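Local structure of chitin oligosaccahride binding protein NagB1 (Paenibacillus sp. FPU-7, 7EHP) at residues P137-L143 and F265-V270. The protein binds short chitin oligosaccharides such as N,N'-diacetylchitobiose, probably delivering them to an ABC transporter for uptake. Residues are numbered along the deposited sequence; the frame is centred on the assembly and turned at random.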
ATOM      1  N   PRO A 137     -17.619   5.974 -13.229  1.00 27.47           N
ATOM      2  CA  PRO A 137     -18.147   4.654 -13.601  1.00 27.88           C
ATOM      3  C   PRO A 137     -18.358   3.809 -12.359  1.00 27.64           C
ATOM      4  O   PRO A 137     -17.444   3.620 -11.552  1.00 26.36           O
ATOM      5  CB  PRO A 137     -17.043   4.075 -14.496  1.00 26.76           C
ATOM      6  CG  PRO A 137     -15.772   4.658 -13.856  1.00 27.76           C
ATOM      7  CD  PRO A 137     -16.174   6.088 -13.529  1.00 26.63           C
ATOM      8  N   ARG A 138     -19.572   3.293 -12.198  1.00 27.34           N
ATOM      9  CA  ARG A 138     -19.885   2.492 -11.023  0.54 27.76           C
ATOM     10  C   ARG A 138     -19.907   0.996 -11.294  1.00 27.27           C
ATOM     11  O   ARG A 138     -19.887   0.212 -10.343  1.00 24.80           O
ATOM     12  CB  ARG A 138     -21.225   2.917 -10.413  0.54 30.90           C
ATOM     13  CG  ARG A 138     -21.057   3.942  -9.294  0.54 30.70           C
ATOM     14  CD  ARG A 138     -19.805   3.662  -8.422  0.54 31.81           C
ATOM     15  NE  ARG A 138     -20.085   2.879  -7.214  0.54 34.62           N
ATOM     16  CZ  ARG A 138     -20.098   1.548  -7.147  0.54 31.25           C
ATOM     17  NH1 ARG A 138     -19.817   0.821  -8.210  0.54 26.42           N
ATOM     18  NH2 ARG A 138     -20.379   0.943  -6.002  0.54 33.69           N
ATOM     19  N   ARG A 139     -19.913   0.570 -12.550  1.00 25.85           N
ATOM     20  CA  ARG A 139     -19.874  -0.856 -12.843  1.00 23.84           C
ATOM     21  C   ARG A 139     -18.950  -1.066 -14.035  1.00 22.59           C
ATOM     22  O   ARG A 139     -18.512  -0.106 -14.666  1.00 24.78           O
ATOM     23  CB  ARG A 139     -21.277  -1.407 -13.101  1.00 27.13           C
ATOM     24  CG  ARG A 139     -22.151  -1.418 -11.864  1.00 30.67           C
ATOM     25  CD  ARG A 139     -23.330  -2.356 -12.029  1.00 35.47           C
ATOM     26  NE  ARG A 139     -24.148  -1.961 -13.169  1.00 41.85           N
ATOM     27  CZ  ARG A 139     -24.903  -2.792 -13.881  1.00 39.05           C
ATOM     28  NH1 ARG A 139     -24.982  -4.080 -13.575  1.00 39.85           N
ATOM     29  NH2 ARG A 139     -25.589  -2.326 -14.906  1.00 37.69           N
ATOM     30  N   TRP A 140     -18.665  -2.339 -14.348  1.00 23.82           N
ATOM     31  CA  TRP A 140     -17.673  -2.659 -15.376  1.00 19.64           C
ATOM     32  C   TRP A 140     -18.024  -2.030 -16.718  1.00 25.47           C
ATOM     33  O   TRP A 140     -17.167  -1.421 -17.375  1.00 21.05           O
ATOM     34  CB  TRP A 140     -17.524  -4.177 -15.524  1.00 27.45           C
ATOM     35  CG  TRP A 140     -16.466  -4.577 -16.522  1.00 24.20           C
ATOM     36  CD1 TRP A 140     -16.659  -4.935 -17.834  1.00 23.26           C
ATOM     37  CD2 TRP A 140     -15.057  -4.645 -16.294  1.00 20.84           C
ATOM     38  NE1 TRP A 140     -15.458  -5.218 -18.427  1.00 23.08           N
ATOM     39  CE2 TRP A 140     -14.458  -5.055 -17.501  1.00 24.58           C
ATOM     40  CE3 TRP A 140     -14.241  -4.405 -15.180  1.00 22.98           C
ATOM     41  CZ2 TRP A 140     -13.084  -5.234 -17.628  1.00 23.29           C
ATOM     42  CZ3 TRP A 140     -12.876  -4.581 -15.306  1.00 20.56           C
ATOM     43  CH2 TRP A 140     -12.310  -5.000 -16.523  1.00 23.65           C
ATOM     44  N   GLU A 141     -19.283  -2.161 -17.148  1.00 19.56           N
ATOM     45  CA  GLU A 141     -19.621  -1.676 -18.479  1.00 26.22           C
ATOM     46  C   GLU A 141     -19.512  -0.158 -18.566  1.00 22.48           C
ATOM     47  O   GLU A 141     -19.210   0.375 -19.642  1.00 24.21           O
ATOM     48  CB  GLU A 141     -21.019  -2.159 -18.882  1.00 23.23           C
ATOM     49  CG  GLU A 141     -21.072  -3.651 -19.207  1.00 24.41           C
ATOM     50  CD  GLU A 141     -20.061  -4.079 -20.278  1.00 33.48           C
ATOM     51  OE1 GLU A 141     -19.973  -3.396 -21.325  1.00 32.56           O
ATOM     52  OE2 GLU A 141     -19.350  -5.100 -20.069  1.00 29.59           O
ATOM     53  N   ASP A 142     -19.731   0.552 -17.453  1.00 24.54           N
ATOM     54  CA  ASP A 142     -19.438   1.984 -17.428  1.00 25.51           C
ATOM     55  C   ASP A 142     -17.946   2.224 -17.630  1.00 27.71           C
ATOM     56  O   ASP A 142     -17.543   3.095 -18.408  1.00 22.25           O
ATOM     57  CB  ASP A 142     -19.876   2.619 -16.100  1.00 27.26           C
ATOM     58  CG  ASP A 142     -21.322   2.311 -15.720  1.00 29.49           C
ATOM     59  OD1 ASP A 142     -22.216   2.532 -16.557  1.00 26.89           O
ATOM     60  OD2 ASP A 142     -21.560   1.895 -14.554  1.00 30.61           O
ATOM     61  N   LEU A 143     -17.112   1.460 -16.918  1.00 23.36           N
ATOM     62  CA  LEU A 143     -15.662   1.641 -17.012  1.00 23.65           C
ATOM     63  C   LEU A 143     -15.176   1.480 -18.446  1.00 26.91           C
ATOM     64  O   LEU A 143     -14.352   2.272 -18.926  1.00 27.57           O
ATOM     65  CB  LEU A 143     -14.955   0.643 -16.094  1.00 18.23           C
ATOM     66  CG  LEU A 143     -13.432   0.728 -15.939  1.00 25.17           C
ATOM     67  CD1 LEU A 143     -12.969   2.157 -15.675  1.00 18.61           C
ATOM     68  CD2 LEU A 143     -12.969  -0.207 -14.818  1.00 19.11           C
ATOM     69  N   PHE A 265     -12.431   7.419  -6.791  1.00 22.43           N
ATOM     70  CA  PHE A 265     -13.601   6.580  -6.565  1.00 22.27           C
ATOM     71  C   PHE A 265     -13.183   5.127  -6.383  1.00 19.29           C
ATOM     72  O   PHE A 265     -12.142   4.690  -6.877  1.00 18.97           O
ATOM     73  CB  PHE A 265     -14.643   6.715  -7.698  1.00 23.78           C
ATOM     74  CG  PHE A 265     -14.108   6.433  -9.079  1.00 20.24           C
ATOM     75  CD1 PHE A 265     -14.051   5.141  -9.569  1.00 20.14           C
ATOM     76  CD2 PHE A 265     -13.691   7.468  -9.894  1.00 20.30           C
ATOM     77  CE1 PHE A 265     -13.560   4.880 -10.845  1.00 16.48           C
ATOM     78  CE2 PHE A 265     -13.200   7.217 -11.169  1.00 18.98           C
ATOM     79  CZ  PHE A 265     -13.138   5.921 -11.644  1.00 20.40           C
ATOM     80  N   SER A 266     -14.013   4.380  -5.660  1.00 21.47           N
ATOM     81  CA  SER A 266     -13.807   2.944  -5.536  1.00 21.84           C
ATOM     82  C   SER A 266     -13.962   2.274  -6.899  1.00 20.68           C
ATOM     83  O   SER A 266     -14.715   2.738  -7.763  1.00 23.45           O
ATOM     84  CB  SER A 266     -14.795   2.357  -4.531  1.00 23.87           C
ATOM     85  OG  SER A 266     -14.671   0.949  -4.456  1.00 30.17           O
ATOM     86  N   PHE A 267     -13.220   1.187  -7.098  1.00 17.66           N
ATOM     87  CA  PHE A 267     -13.203   0.514  -8.392  1.00 19.32           C
ATOM     88  C   PHE A 267     -14.605   0.035  -8.753  1.00 19.47           C
ATOM     89  O   PHE A 267     -15.318  -0.482  -7.891  1.00 20.26           O
ATOM     90  CB  PHE A 267     -12.243  -0.678  -8.362  1.00 20.41           C
ATOM     91  CG  PHE A 267     -11.954  -1.236  -9.704  1.00 17.28           C
ATOM     92  CD1 PHE A 267     -10.987  -0.661 -10.515  1.00 19.33           C
ATOM     93  CD2 PHE A 267     -12.693  -2.314 -10.188  1.00 23.13           C
ATOM     94  CE1 PHE A 267     -10.732  -1.178 -11.787  1.00 20.04           C
ATOM     95  CE2 PHE A 267     -12.458  -2.835 -11.447  1.00 18.64           C
ATOM     96  CZ  PHE A 267     -11.484  -2.264 -12.258  1.00 24.27           C
ATOM     97  N   PRO A 268     -15.023   0.170 -10.016  1.00 22.53           N
ATOM     98  CA  PRO A 268     -16.365  -0.280 -10.407  1.00 19.09           C
ATOM     99  C   PRO A 268     -16.683  -1.709  -9.975  1.00 24.13           C
ATOM    100  O   PRO A 268     -15.804  -2.573  -9.879  1.00 24.10           O
ATOM    101  CB  PRO A 268     -16.340  -0.154 -11.935  1.00 23.89           C
ATOM    102  CG  PRO A 268     -15.389   0.970 -12.181  1.00 23.07           C
ATOM    103  CD  PRO A 268     -14.308   0.795 -11.147  1.00 22.27           C
ATOM    104  N   ASP A 269     -17.964  -1.944  -9.692  1.00 25.22           N
ATOM    105  CA  ASP A 269     -18.428  -3.292  -9.429  1.00 24.67           C
ATOM    106  C   ASP A 269     -18.450  -4.097 -10.726  1.00 21.12           C
ATOM    107  O   ASP A 269     -18.503  -3.539 -11.821  1.00 22.95           O
ATOM    108  CB  ASP A 269     -19.815  -3.252  -8.802  1.00 26.01           C
ATOM    109  CG  ASP A 269     -19.773  -2.868  -7.339  1.00 32.94           C
ATOM    110  OD1 ASP A 269     -18.666  -2.914  -6.750  1.00 24.28           O
ATOM    111  OD2 ASP A 269     -20.842  -2.527  -6.784  1.00 28.33           O
ATOM    112  N   VAL A 270     -18.386  -5.426 -10.592  1.00 27.91           N
ATOM    113  CA  VAL A 270     -18.354  -6.322 -11.744  1.00 30.30           C
ATOM    114  C   VAL A 270     -19.404  -7.426 -11.679  1.00 33.26           C
ATOM    115  O   VAL A 270     -19.457  -8.265 -12.581  1.00 33.78           O
ATOM    116  CB  VAL A 270     -16.955  -6.945 -11.946  1.00 24.86           C
ATOM    117  CG1 VAL A 270     -15.863  -5.869 -11.928  1.00 26.40           C
ATOM    118  CG2 VAL A 270     -16.704  -8.021 -10.919  1.00 23.72           C
TER
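Proline and aromatic packing, flanked by a single backbone bridge, joins Pro137-Leu143 at the start of helix 140-152 to Phe265-Val270, the loop leaving strand 262-265. Pro268 CG touches Leu143 CD2 at 3.8 Å and Pro137 CG at 4.1 Å. Leu143 CD2 also reaches Phe267 CZ at 3.6 Å. The indole of Trp140 lies alongside Phe267, its CZ3 at the edge of the phenyl ring, and its CE3 meets Val270 CG1. Pro137 crosses Phe265 at about a right angle, and its CD makes an off-centre CH-pi contact, 4.1 Å from the centroid of the Phe265 ring. Phe265 CG sits between backbone N and carbonyl carbon (chi1 56°), which turns the ring to this proline. Without the ring, as with an alanine here, Pro137 is likely to lose its aromatic partner and a gap to open beside Tyr124 and Met239. Asp269 N bonds to Arg138 O at 3.0 Å; Trp140 N makes a weak bond to Asp269 O. Asp269 OD1 accepts from Gly276 N. Arg139 stands at the N-cap position, and Asp142 OD2 accepts from its N. The contact thus packs the start of helix 140-152 onto the loop after strand 262-265, in a lobe of the alpha/beta fold of PBP-clan solute-binding proteins.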